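Local coordinates for ultraspiracle (Drosophila melanogaster, PDB 1HG4), which acts as a nuclear hormone receptor and transcription factor, its ligand-binding domain here holding a phospholipid and locked in an inactive conformation, at residues L186-I191 with M202-V207; R28-L33 with E259-E264; W89-I94 with A235-S240; R175-C180 with A209-H214. All coordinates share one frame; numbering follows the deposited sequence.

Contact 1: residues L186-I191 with M202-V207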
loop_
_atom_site.group_PDB
_atom_site.type_symbol
_atom_site.label_atom_id
_atom_site.label_comp_id
_atom_site.label_asym_id
_atom_site.label_seq_id
_atom_site.Cartn_x
_atom_site.Cartn_y
_atom_site.Cartn_z
ATOM N N LEU A 186 11.518 9.633 8.761
ATOM C CA LEU A 186 11.127 10.545 7.683
ATOM C C LEU A 186 9.945 10.011 6.878
ATOM O O LEU A 186 8.941 10.699 6.721
ATOM C CB LEU A 186 12.305 10.789 6.726
ATOM C CG LEU A 186 12.025 11.753 5.566
ATOM C CD1 LEU A 186 11.722 13.148 6.113
ATOM C CD2 LEU A 186 13.229 11.807 4.637
ATOM N N TYR A 187 10.076 8.789 6.372
ATOM C CA TYR A 187 9.029 8.148 5.556
ATOM C C TYR A 187 7.842 7.672 6.404
ATOM O O TYR A 187 7.611 6.464 6.549
ATOM C CB TYR A 187 9.614 6.947 4.795
ATOM C CG TYR A 187 10.702 7.299 3.798
ATOM C CD1 TYR A 187 10.514 8.307 2.863
ATOM C CD2 TYR A 187 11.905 6.598 3.771
ATOM C CE1 TYR A 187 11.500 8.607 1.918
ATOM C CE2 TYR A 187 12.894 6.892 2.834
ATOM C CZ TYR A 187 12.678 7.899 1.910
ATOM O OH TYR A 187 13.631 8.205 0.960
ATOM N N ASN A 188 7.078 8.623 6.935
ATOM C CA ASN A 188 5.947 8.303 7.797
ATOM C C ASN A 188 4.631 8.526 7.042
ATOM O O ASN A 188 4.229 9.658 6.784
ATOM C CB ASN A 188 6.029 9.171 9.059
ATOM C CG ASN A 188 4.895 8.915 10.036
ATOM O OD1 ASN A 188 4.821 9.557 11.085
ATOM N ND2 ASN A 188 4.009 7.991 9.703
ATOM N N PRO A 189 3.937 7.433 6.691
ATOM C CA PRO A 189 2.673 7.482 5.957
ATOM C C PRO A 189 1.402 7.700 6.767
ATOM O O PRO A 189 0.335 7.900 6.196
ATOM C CB PRO A 189 2.650 6.130 5.260
ATOM C CG PRO A 189 3.200 5.224 6.340
ATOM C CD PRO A 189 4.377 6.032 6.884
ATOM N N ASP A 190 1.508 7.667 8.087
ATOM C CA ASP A 190 0.320 7.805 8.933
ATOM C C ASP A 190 -0.027 9.211 9.390
ATOM O O ASP A 190 -0.814 9.381 10.314
ATOM C CB ASP A 190 0.447 6.906 10.171
ATOM C CG ASP A 190 0.757 5.464 9.816
ATOM O OD1 ASP A 190 0.128 4.878 8.928
ATOM O OD2 ASP A 190 1.732 4.880 10.516
ATOM N N ILE A 191 0.539 10.222 8.756
ATOM C CA ILE A 191 0.242 11.583 9.168
ATOM C C ILE A 191 -1.032 12.073 8.493
ATOM O O ILE A 191 -1.248 11.837 7.311
ATOM C CB ILE A 191 1.403 12.531 8.818
ATOM C CG1 ILE A 191 2.709 11.979 9.389
ATOM C CG2 ILE A 191 1.145 13.916 9.402
ATOM C CD1 ILE A 191 3.943 12.554 8.710
ATOM N N MET A 202 6.087 2.521 1.107
ATOM C CA MET A 202 6.954 1.680 0.306
ATOM C C MET A 202 8.427 2.044 0.579
ATOM O O MET A 202 9.259 1.166 0.837
ATOM C CB MET A 202 6.568 1.840 -1.172
ATOM C CG MET A 202 6.654 0.554 -1.978
ATOM S SD MET A 202 5.989 -0.913 -1.098
ATOM C CE MET A 202 7.518 -1.625 -0.503
ATOM N N CYS A 203 8.750 3.331 0.525
ATOM C CA CYS A 203 10.102 3.779 0.834
ATOM C C CYS A 203 10.481 3.242 2.226
ATOM O O CYS A 203 11.570 2.690 2.414
ATOM C CB CYS A 203 10.158 5.304 0.866
ATOM S SG CYS A 203 9.704 6.118 -0.695
ATOM N N ARG A 204 9.583 3.402 3.199
ATOM C CA ARG A 204 9.869 2.927 4.548
ATOM C C ARG A 204 10.185 1.441 4.548
ATOM O O ARG A 204 11.137 0.999 5.191
ATOM C CB ARG A 204 8.679 3.182 5.482
ATOM C CG ARG A 204 8.777 2.434 6.806
ATOM C CD ARG A 204 7.663 2.812 7.780
ATOM N NE ARG A 204 7.899 4.110 8.406
ATOM C CZ ARG A 204 7.167 4.615 9.402
ATOM N NH1 ARG A 204 6.137 3.933 9.902
ATOM N NH2 ARG A 204 7.478 5.810 9.898
ATOM N N GLU A 205 9.387 0.664 3.823
ATOM C CA GLU A 205 9.610 -0.768 3.775
ATOM C C GLU A 205 10.922 -1.130 3.096
ATOM O O GLU A 205 11.562 -2.123 3.452
ATOM C CB GLU A 205 8.407 -1.462 3.121
ATOM C CG GLU A 205 7.187 -1.450 4.049
ATOM C CD GLU A 205 5.960 -2.106 3.453
ATOM O OE1 GLU A 205 6.115 -2.949 2.547
ATOM O OE2 GLU A 205 4.837 -1.784 3.908
ATOM N N LYS A 206 11.348 -0.326 2.135
ATOM C CA LYS A 206 12.630 -0.601 1.489
ATOM C C LYS A 206 13.778 -0.338 2.485
ATOM O O LYS A 206 14.832 -0.973 2.428
ATOM C CB LYS A 206 12.779 0.261 0.232
ATOM C CG LYS A 206 11.731 -0.062 -0.815
ATOM C CD LYS A 206 11.913 0.738 -2.094
ATOM C CE LYS A 206 10.894 0.315 -3.150
ATOM N NZ LYS A 206 10.966 1.174 -4.372
ATOM N N VAL A 207 13.567 0.601 3.400
ATOM C CA VAL A 207 14.580 0.894 4.406
ATOM C C VAL A 207 14.617 -0.272 5.405
ATOM O O VAL A 207 15.678 -0.637 5.901
ATOM C CB VAL A 207 14.284 2.219 5.147
ATOM C CG1 VAL A 207 15.292 2.425 6.266
ATOM C CG2 VAL A 207 14.342 3.401 4.164
#

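Contact 2: residues R28-L33 with E259-E264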
loop_
_atom_site.group_PDB
_atom_site.type_symbol
_atom_site.label_atom_id
_atom_site.label_comp_id
_atom_site.label_asym_id
_atom_site.label_seq_id
_atom_site.Cartn_x
_atom_site.Cartn_y
_atom_site.Cartn_z
ATOM N N ARG A 28 24.022 28.594 6.114
ATOM C CA ARG A 28 22.611 28.842 5.825
ATOM C C ARG A 28 21.752 28.236 6.941
ATOM O O ARG A 28 22.084 27.191 7.500
ATOM C CB ARG A 28 22.242 28.243 4.460
ATOM C CG ARG A 28 22.807 29.008 3.272
ATOM C CD ARG A 28 23.170 28.067 2.125
ATOM N NE ARG A 28 23.581 28.772 0.910
ATOM C CZ ARG A 28 22.750 29.455 0.126
ATOM N NH1 ARG A 28 21.458 29.527 0.431
ATOM N NH2 ARG A 28 23.202 30.060 -0.969
ATOM N N ALA A 29 20.643 28.888 7.259
ATOM C CA ALA A 29 19.786 28.412 8.328
ATOM C C ALA A 29 18.329 28.746 8.120
ATOM O O ALA A 29 17.986 29.742 7.486
ATOM C CB ALA A 29 20.254 29.007 9.660
ATOM N N LEU A 30 17.475 27.888 8.664
ATOM C CA LEU A 30 16.025 28.065 8.620
ATOM C C LEU A 30 15.753 28.673 10.003
ATOM O O LEU A 30 15.833 27.984 11.029
ATOM C CB LEU A 30 15.336 26.694 8.473
ATOM C CG LEU A 30 13.821 26.520 8.406
ATOM C CD1 LEU A 30 13.114 27.773 8.866
ATOM C CD2 LEU A 30 13.419 26.176 6.991
ATOM N N THR A 31 15.455 29.966 10.039
ATOM C CA THR A 31 15.228 30.637 11.313
ATOM C C THR A 31 13.830 30.405 11.907
ATOM O O THR A 31 12.923 31.219 11.730
ATOM C CB THR A 31 15.474 32.154 11.178
ATOM O OG1 THR A 31 14.532 32.702 10.252
ATOM C CG2 THR A 31 16.873 32.426 10.652
ATOM N N PHE A 32 13.662 29.288 12.609
ATOM C CA PHE A 32 12.398 28.980 13.247
ATOM C C PHE A 32 12.477 29.350 14.740
ATOM O O PHE A 32 11.520 29.870 15.322
ATOM C CB PHE A 32 12.077 27.489 13.103
ATOM C CG PHE A 32 10.747 27.100 13.697
ATOM C CD1 PHE A 32 9.601 27.808 13.378
ATOM C CD2 PHE A 32 10.647 26.035 14.571
ATOM C CE1 PHE A 32 8.370 27.458 13.931
ATOM C CE2 PHE A 32 9.422 25.677 15.130
ATOM C CZ PHE A 32 8.283 26.388 14.812
ATOM N N LEU A 33 13.620 29.064 15.356
ATOM C CA LEU A 33 13.808 29.376 16.760
ATOM C C LEU A 33 14.497 30.720 16.882
ATOM O O LEU A 33 15.276 31.116 16.017
ATOM C CB LEU A 33 14.664 28.309 17.447
ATOM C CG LEU A 33 14.030 26.963 17.806
ATOM C CD1 LEU A 33 13.418 26.341 16.597
ATOM C CD2 LEU A 33 15.083 26.048 18.383
ATOM N N GLU A 259 5.524 25.292 8.645
ATOM C CA GLU A 259 5.100 24.782 7.338
ATOM C C GLU A 259 5.553 25.724 6.223
ATOM O O GLU A 259 6.098 25.283 5.208
ATOM C CB GLU A 259 3.577 24.651 7.260
ATOM C CG GLU A 259 2.965 23.528 8.070
ATOM C CD GLU A 259 3.047 23.768 9.561
ATOM O OE1 GLU A 259 2.957 24.947 9.988
ATOM O OE2 GLU A 259 3.185 22.772 10.308
ATOM N N GLU A 260 5.321 27.022 6.421
ATOM C CA GLU A 260 5.697 28.022 5.432
ATOM C C GLU A 260 7.194 28.052 5.191
ATOM O O GLU A 260 7.643 28.113 4.050
ATOM C CB GLU A 260 5.227 29.406 5.868
ATOM C CG GLU A 260 3.757 29.685 5.619
ATOM C CD GLU A 260 3.340 31.056 6.128
ATOM O OE1 GLU A 260 4.079 32.038 5.868
ATOM O OE2 GLU A 260 2.276 31.150 6.782
ATOM N N LEU A 261 7.969 28.005 6.267
ATOM C CA LEU A 261 9.416 28.053 6.148
ATOM C C LEU A 261 9.942 26.861 5.349
ATOM O O LEU A 261 10.846 27.010 4.529
ATOM C CB LEU A 261 10.054 28.108 7.542
ATOM C CG LEU A 261 9.813 29.371 8.396
ATOM C CD1 LEU A 261 8.331 29.630 8.568
ATOM C CD2 LEU A 261 10.440 29.188 9.762
ATOM N N PHE A 262 9.368 25.684 5.583
ATOM C CA PHE A 262 9.768 24.478 4.864
ATOM C C PHE A 262 9.395 24.607 3.389
ATOM O O PHE A 262 10.192 24.321 2.489
ATOM C CB PHE A 262 9.060 23.241 5.441
ATOM C CG PHE A 262 9.669 22.712 6.708
ATOM C CD1 PHE A 262 11.033 22.841 6.955
ATOM C CD2 PHE A 262 8.873 22.039 7.638
ATOM C CE1 PHE A 262 11.606 22.307 8.114
ATOM C CE2 PHE A 262 9.429 21.493 8.809
ATOM C CZ PHE A 262 10.802 21.628 9.048
ATOM N N LEU A 263 8.168 25.036 3.149
ATOM C CA LEU A 263 7.660 25.206 1.793
ATOM C C LEU A 263 8.539 26.153 0.991
ATOM O O LEU A 263 8.829 25.906 -0.182
ATOM C CB LEU A 263 6.238 25.766 1.838
ATOM C CG LEU A 263 5.221 25.242 0.830
ATOM C CD1 LEU A 263 3.957 26.080 0.937
ATOM C CD2 LEU A 263 5.779 25.296 -0.576
ATOM N N GLU A 264 8.963 27.238 1.630
ATOM C CA GLU A 264 9.784 28.230 0.963
ATOM C C GLU A 264 11.173 27.726 0.615
ATOM O O GLU A 264 11.688 28.038 -0.464
ATOM C CB GLU A 264 9.850 29.502 1.813
ATOM C CG GLU A 264 8.451 30.020 2.197
ATOM C CD GLU A 264 8.467 31.369 2.903
ATOM O OE1 GLU A 264 9.355 31.584 3.768
ATOM O OE2 GLU A 264 7.577 32.202 2.598
#

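Contact 3: residues W89-I94 with A235-S240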
loop_
_atom_site.group_PDB
_atom_site.type_symbol
_atom_site.label_atom_id
_atom_site.label_comp_id
_atom_site.label_asym_id
_atom_site.label_seq_id
_atom_site.Cartn_x
_atom_site.Cartn_y
_atom_site.Cartn_z
ATOM N N TRP A 89 10.956 16.497 11.988
ATOM C CA TRP A 89 12.106 17.342 12.359
ATOM C C TRP A 89 12.696 17.187 13.764
ATOM O O TRP A 89 13.906 16.959 13.894
ATOM C CB TRP A 89 11.829 18.824 12.068
ATOM C CG TRP A 89 11.010 19.599 13.061
ATOM C CD1 TRP A 89 9.645 19.694 13.113
ATOM C CD2 TRP A 89 11.509 20.486 14.074
ATOM N NE1 TRP A 89 9.262 20.593 14.086
ATOM C CE2 TRP A 89 10.384 21.092 14.694
ATOM C CE3 TRP A 89 12.794 20.829 14.517
ATOM C CZ2 TRP A 89 10.509 22.023 15.738
ATOM C CZ3 TRP A 89 12.913 21.760 15.561
ATOM C CH2 TRP A 89 11.775 22.343 16.155
ATOM N N ILE A 90 11.876 17.301 14.808
ATOM C CA ILE A 90 12.388 17.155 16.169
ATOM C C ILE A 90 13.017 15.775 16.400
ATOM O O ILE A 90 14.094 15.686 16.989
ATOM C CB ILE A 90 11.279 17.390 17.229
ATOM C CG1 ILE A 90 10.751 18.817 17.108
ATOM C CG2 ILE A 90 11.830 17.180 18.632
ATOM C CD1 ILE A 90 9.601 19.110 18.022
ATOM N N GLU A 91 12.366 14.709 15.931
ATOM C CA GLU A 91 12.907 13.371 16.116
ATOM C C GLU A 91 14.224 13.181 15.380
ATOM O O GLU A 91 15.106 12.451 15.837
ATOM C CB GLU A 91 11.909 12.311 15.648
ATOM C CG GLU A 91 10.637 12.253 16.472
ATOM C CD GLU A 91 9.692 11.177 15.990
ATOM O OE1 GLU A 91 9.986 9.976 16.180
ATOM O OE2 GLU A 91 8.654 11.530 15.406
ATOM N N LEU A 92 14.362 13.826 14.229
ATOM C CA LEU A 92 15.594 13.708 13.455
ATOM C C LEU A 92 16.716 14.425 14.181
ATOM O O LEU A 92 17.829 13.900 14.263
ATOM C CB LEU A 92 15.413 14.291 12.045
ATOM C CG LEU A 92 14.474 13.490 11.115
ATOM C CD1 LEU A 92 14.263 14.261 9.810
ATOM C CD2 LEU A 92 15.044 12.104 10.826
ATOM N N LEU A 93 16.430 15.613 14.724
ATOM C CA LEU A 93 17.457 16.362 15.458
ATOM C C LEU A 93 17.896 15.615 16.713
ATOM O O LEU A 93 19.091 15.448 16.948
ATOM C CB LEU A 93 16.967 17.759 15.842
ATOM C CG LEU A 93 16.659 18.702 14.678
ATOM C CD1 LEU A 93 16.501 20.124 15.188
ATOM C CD2 LEU A 93 17.774 18.649 13.676
ATOM N N ILE A 94 16.933 15.152 17.504
ATOM C CA ILE A 94 17.239 14.432 18.735
ATOM C C ILE A 94 17.985 13.130 18.500
ATOM O O ILE A 94 18.772 12.717 19.348
ATOM C CB ILE A 94 15.957 14.161 19.548
ATOM C CG1 ILE A 94 15.392 15.490 20.042
ATOM C CG2 ILE A 94 16.257 13.245 20.738
ATOM C CD1 ILE A 94 14.097 15.347 20.806
ATOM N N ALA A 235 10.637 5.541 22.035
ATOM C CA ALA A 235 11.248 6.378 23.052
ATOM C C ALA A 235 11.676 7.703 22.419
ATOM O O ALA A 235 11.635 8.756 23.057
ATOM C CB ALA A 235 12.447 5.661 23.671
ATOM N N LEU A 236 12.075 7.650 21.153
ATOM C CA LEU A 236 12.490 8.857 20.454
ATOM C C LEU A 236 11.276 9.767 20.285
ATOM O O LEU A 236 11.347 10.975 20.526
ATOM C CB LEU A 236 13.074 8.513 19.083
ATOM C CG LEU A 236 14.371 9.225 18.686
ATOM C CD1 LEU A 236 14.676 8.924 17.218
ATOM C CD2 LEU A 236 14.250 10.725 18.910
ATOM N N ARG A 237 10.155 9.183 19.874
ATOM C CA ARG A 237 8.930 9.957 19.677
ATOM C C ARG A 237 8.432 10.600 20.968
ATOM O O ARG A 237 8.064 11.770 20.989
ATOM C CB ARG A 237 7.817 9.079 19.106
ATOM C CG ARG A 237 6.561 9.876 18.791
ATOM C CD ARG A 237 5.432 9.029 18.243
ATOM N NE ARG A 237 4.231 9.840 18.039
ATOM C CZ ARG A 237 3.038 9.359 17.701
ATOM N NH1 ARG A 237 2.869 8.053 17.524
ATOM N NH2 ARG A 237 2.009 10.183 17.546
ATOM N N SER A 238 8.413 9.827 22.045
ATOM C CA SER A 238 7.961 10.344 23.323
ATOM C C SER A 238 8.800 11.529 23.804
ATOM O O SER A 238 8.267 12.550 24.207
ATOM C CB SER A 238 7.994 9.239 24.371
ATOM O OG SER A 238 7.414 9.701 25.579
ATOM N N ILE A 239 10.120 11.385 23.762
ATOM C CA ILE A 239 11.027 12.449 24.190
ATOM C C ILE A 239 10.843 13.664 23.290
ATOM O O ILE A 239 10.795 14.804 23.746
ATOM C CB ILE A 239 12.501 11.978 24.116
ATOM C CG1 ILE A 239 12.732 10.838 25.111
ATOM C CG2 ILE A 239 13.435 13.137 24.393
ATOM C CD1 ILE A 239 14.108 10.240 25.045
ATOM N N SER A 240 10.731 13.395 22.001
ATOM C CA SER A 240 10.554 14.422 20.995
ATOM C C SER A 240 9.284 15.256 21.238
ATOM O O SER A 240 9.268 16.474 21.009
ATOM C CB SER A 240 10.536 13.746 19.615
ATOM O OG SER A 240 10.138 14.632 18.585
HETATM O O HOH W 1 9.727 15.095 15.542
#

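Contact 4: residues R175-C180 with A209-H214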
loop_
_atom_site.group_PDB
_atom_site.type_symbol
_atom_site.label_atom_id
_atom_site.label_comp_id
_atom_site.label_asym_id
_atom_site.label_seq_id
_atom_site.Cartn_x
_atom_site.Cartn_y
_atom_site.Cartn_z
ATOM N N ARG A 175 26.774 3.731 12.420
ATOM C CA ARG A 175 26.322 4.833 11.587
ATOM C C ARG A 175 25.304 4.415 10.531
ATOM O O ARG A 175 24.407 5.190 10.182
ATOM C CB ARG A 175 27.519 5.515 10.907
ATOM C CG ARG A 175 27.128 6.734 10.084
ATOM C CD ARG A 175 26.667 7.879 10.979
ATOM N NE ARG A 175 25.784 8.808 10.282
ATOM C CZ ARG A 175 26.100 9.452 9.163
ATOM N NH1 ARG A 175 27.287 9.273 8.599
ATOM N NH2 ARG A 175 25.227 10.276 8.600
ATOM N N ARG A 176 25.439 3.194 10.024
ATOM C CA ARG A 176 24.519 2.704 9.015
ATOM C C ARG A 176 23.152 2.441 9.621
ATOM O O ARG A 176 22.127 2.757 9.028
ATOM C CB ARG A 176 25.063 1.428 8.362
ATOM C CG ARG A 176 25.665 1.647 6.965
ATOM C CD ARG A 176 27.178 1.791 6.976
ATOM N NE ARG A 176 27.629 2.836 6.057
ATOM C CZ ARG A 176 28.892 3.240 5.935
ATOM N NH1 ARG A 176 29.848 2.679 6.670
ATOM N NH2 ARG A 176 29.194 4.234 5.108
ATOM N N GLU A 177 23.121 1.871 10.813
ATOM C CA GLU A 177 21.841 1.612 11.459
ATOM C C GLU A 177 21.115 2.899 11.861
ATOM O O GLU A 177 19.887 2.943 11.818
ATOM C CB GLU A 177 22.048 0.706 12.675
ATOM C CG GLU A 177 22.809 -0.544 12.296
ATOM C CD GLU A 177 23.047 -1.476 13.447
ATOM O OE1 GLU A 177 23.541 -1.019 14.497
ATOM O OE2 GLU A 177 22.750 -2.677 13.294
ATOM N N LEU A 178 21.857 3.949 12.232
ATOM C CA LEU A 178 21.218 5.213 12.616
ATOM C C LEU A 178 20.594 5.885 11.385
ATOM O O LEU A 178 19.504 6.460 11.459
ATOM C CB LEU A 178 22.225 6.175 13.267
ATOM C CG LEU A 178 21.587 7.514 13.682
ATOM C CD1 LEU A 178 20.766 7.328 14.974
ATOM C CD2 LEU A 178 22.673 8.570 13.858
ATOM N N SER A 179 21.298 5.819 10.257
ATOM C CA SER A 179 20.775 6.376 9.020
ATOM C C SER A 179 19.453 5.699 8.674
ATOM O O SER A 179 18.515 6.365 8.243
ATOM C CB SER A 179 21.750 6.162 7.877
ATOM O OG SER A 179 22.895 6.957 8.071
ATOM N N CYS A 180 19.382 4.378 8.865
ATOM C CA CYS A 180 18.159 3.631 8.576
ATOM C C CYS A 180 17.022 4.063 9.502
ATOM O O CYS A 180 15.893 4.307 9.052
ATOM C CB CYS A 180 18.394 2.117 8.712
ATOM S SG CYS A 180 19.335 1.356 7.344
ATOM N N ALA A 209 14.008 -3.372 4.737
ATOM C CA ALA A 209 14.765 -4.386 4.038
ATOM C C ALA A 209 16.261 -4.090 4.142
ATOM O O ALA A 209 17.048 -5.004 4.384
ATOM C CB ALA A 209 14.335 -4.442 2.575
ATOM N N CYS A 210 16.656 -2.826 3.965
ATOM C CA CYS A 210 18.075 -2.454 4.056
ATOM C C CYS A 210 18.604 -2.682 5.467
ATOM O O CYS A 210 19.673 -3.262 5.649
ATOM C CB CYS A 210 18.288 -0.988 3.668
ATOM S SG CYS A 210 18.125 -0.694 1.883
ATOM N N LEU A 211 17.834 -2.243 6.459
ATOM C CA LEU A 211 18.238 -2.391 7.844
ATOM C C LEU A 211 18.429 -3.857 8.203
ATOM O O LEU A 211 19.462 -4.236 8.766
ATOM C CB LEU A 211 17.209 -1.741 8.772
ATOM C CG LEU A 211 17.581 -1.719 10.260
ATOM C CD1 LEU A 211 18.907 -0.986 10.446
ATOM C CD2 LEU A 211 16.483 -1.054 11.064
ATOM N N ASP A 212 17.444 -4.683 7.856
ATOM C CA ASP A 212 17.493 -6.117 8.142
ATOM C C ASP A 212 18.708 -6.772 7.497
ATOM O O ASP A 212 19.410 -7.540 8.143
ATOM C CB ASP A 212 16.203 -6.801 7.657
ATOM C CG ASP A 212 16.101 -8.247 8.114
ATOM O OD1 ASP A 212 15.939 -8.467 9.328
ATOM O OD2 ASP A 212 16.197 -9.164 7.272
ATOM N N GLU A 213 18.963 -6.460 6.228
ATOM C CA GLU A 213 20.115 -7.016 5.525
ATOM C C GLU A 213 21.405 -6.664 6.255
ATOM O O GLU A 213 22.275 -7.514 6.446
ATOM C CB GLU A 213 20.171 -6.481 4.101
ATOM C CG GLU A 213 21.346 -7.001 3.293
ATOM C CD GLU A 213 21.382 -6.439 1.878
ATOM O OE1 GLU A 213 21.331 -5.199 1.721
ATOM O OE2 GLU A 213 21.470 -7.233 0.920
ATOM N N HIS A 214 21.523 -5.407 6.658
ATOM C CA HIS A 214 22.700 -4.966 7.380
ATOM C C HIS A 214 22.819 -5.803 8.660
ATOM O O HIS A 214 23.904 -6.220 9.041
ATOM C CB HIS A 214 22.574 -3.484 7.736
ATOM C CG HIS A 214 23.767 -2.946 8.454
ATOM N ND1 HIS A 214 24.953 -2.663 7.813
ATOM C CD2 HIS A 214 23.976 -2.697 9.768
ATOM C CE1 HIS A 214 25.844 -2.263 8.703
ATOM N NE2 HIS A 214 25.277 -2.276 9.897
#

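Contact 1: residues L186-I191 with M202-V207
This is a buried aromatic and polar contact in which the loop leaving helix 175-186 folds back onto helix 197-218, the next helix in the chain. Tyr187, just past the helix end, sits at the centre of an inverse gamma turn, closed by a hydrogen bond from Asn188 N to Leu186 O. Its ring lies flat on the helix: CB of Cys203 stands over the ring centre, 3.4 Å from the centroid and only 4° off the normal, a CH-pi contact. SG of Cys203 leans toward the CE1 side of the same face, 4.3 Å from the centroid, adding a sulfur-aromatic contact. Val207 CG2 meets the ring edge, 4.0 Å from Tyr187 CE2. The phenol OH is bonded to Pro71 O, which fixes the far end of the ring. Arg204, its chain bent at chi3 (-77°), reaches alongside the loop, so that NE comes to 3.0 Å from Tyr187 O, while its NH2 is bonded to Ile184 O. Pro189 CD rests over one face of the guanidinium, 4.0 Å from Arg204 CZ. An alanine in place of Tyr187 would remove the ring over Cys203 and the hydroxyl bonded to Pro71, and would probably loosen the loop against the helix. The whole is a helix-to-helix connection in the mostly helical nuclear-receptor ligand-binding fold, its inverse gamma turn laying an aromatic ring on the following helix.

Contact 2: residues R28-L33 with E259-E264
On the loop side Leu30 carries most of this apolar contact, reaching from the loop between helices 11-24 and 46-68 onto helix 258-266. Its CB heads toward the helix, and with CG anti to the backbone N (chi1 180°) the branch is carried on to Leu261. CG comes to 4.2 Å from Leu261 CB. From there the two methyls part: CD1 lies against CB and CG of Leu261, whereas CD2 turns to the helix backbone, 3.7 Å from Leu261 O, and also reaches Phe262 CD1 at 4.1 Å. The two leucines cross obliquely.

Leu261 answers with CD2, which lies 3.8 Å from the O of Thr31, the centre of an inverse gamma turn. As the last residue of that turn, Phe32 points back toward the helix, crossing Leu261 at about a right angle, with its CD1 4.0 Å from Leu261 CD2. Leu261 thus touches both Leu30 and Phe32. Asn57 of helix 46-68 anchors the loop by hydrogen bonds to Leu30 and Phe32, and Phe262 continues inward onto Val64 and Leu85. This small leucine-phenylalanine cluster fastens the loop to the last helix, probably the activation helix (helix 12) of nuclear receptors, consistent with the inactive conformation.

Contact 3: residues W89-I94 with A235-S240
Two long helices of the nuclear-receptor ligand-binding fold, 78-100 and 225-250, cross here in the core of the domain, their short segments at 111° with axes 9.1 Å apart. The backbones come closest at Glu91 and Ser240, where the small Ser240 side chain is consistent with the close approach.

The apolar part is carried by Ile94. Its CG2 touches Leu236 CD2 at 3.7 Å, the two side chains sliding past each other in opposite directions, and its CD1 reaches over to Ser240 CA. Leu236 CD2 also lies against the backbone O of Glu91, 3.6 Å away. Ile90, whose CG2 abuts Ser240, continues onto Cys243 and Gln244 one turn further along helix 225-250, with the bound phospholipid nearby.

Glu91 packs mainly through its aliphatic part. Its CG is anti to the carbonyl carbon (chi1 -66°) and the chain runs on extended, so that CG packs on Ser240 CB at 3.5 Å and OE1 lies 3.7 Å from Arg237 CA. The carboxylate runs alongside the Arg237 side chain, pointing the same way, without a salt bridge between them; opposite charge would probably still favour the pairing. An alanine in place of Glu91 would remove CG and the carboxylate, and would probably thin the packing over Ser240 and the Arg237 backbone.

The hydrogen bonding across the crossing passes through a water. Helix 78-100 is kinked here, and the N-H of Glu91, lacking a bond to the turn before, donates to this water at 2.7 Å, while Ser240 OG is hydrogen-bonded to it at 3.1 Å.

Contact 4: residues R175-C180 with A209-H214
Helices 175-186 and 197-218, consecutive helices of the nuclear-receptor ligand-binding fold, pair nearly antiparallel here, at 160° with segment axes 9.8 Å apart; no hydrogen bond links the two segments. The apolar interactions centre on Cys180 and Leu211, the closest pair of backbones. Leu211 has CG anti to the backbone N (chi1 -175°), which brings CD1 to 3.6 Å from Cys180 CB; the same methyl lies 4.0 Å from Glu177 CA. Cys180 SG passes beside the Leu211 backbone.

The aromatic interactions belong to His214. Arg176 CB stands over one face of the imidazole, offset toward the rim, 3.8 Å from His214 CE1, a CH-pi contact. The Glu177 and His214 side chains cross at about a right angle, with carboxylate and ring planes 66° apart. Glu177 CG comes to 3.5 Å from His214 CD2, and only its OE2 lies at the ring edge, in plane.

Polar ends find their partners outside the two segments. His214 NE2 is hydrogen-bonded to Asp174, and Glu177 OE1 forms a salt bridge with Arg225. With acidic groups of Asp174 and Glu177 so near, the imidazole would probably be more easily protonated, although the structure does not establish its protonation.

Contacts 1 and 4 share helix 197-218 and pin it to helix 175-186 and the loop that follows; their centres lie 14 Å apart, and Val207 CG1 meets Cys180 O at 3.4 Å. Both also touch the second subunit. Contacts 2 and 3 join through Trp89, a residue of the phospholipid pocket: Phe32 CE2 approaches Trp89 CZ2 at 3.9 Å, and Phe262 CZ approaches Trp89 CB at 4.2 Å. Contact 3 is the most central, about 6 Å from the chain centre. There the side chain of Ile90 is about 4 Å from the bound LPP phospholipid. Contacts 2 and 4 lie on opposite sides of that centre, their own centres 29 Å apart.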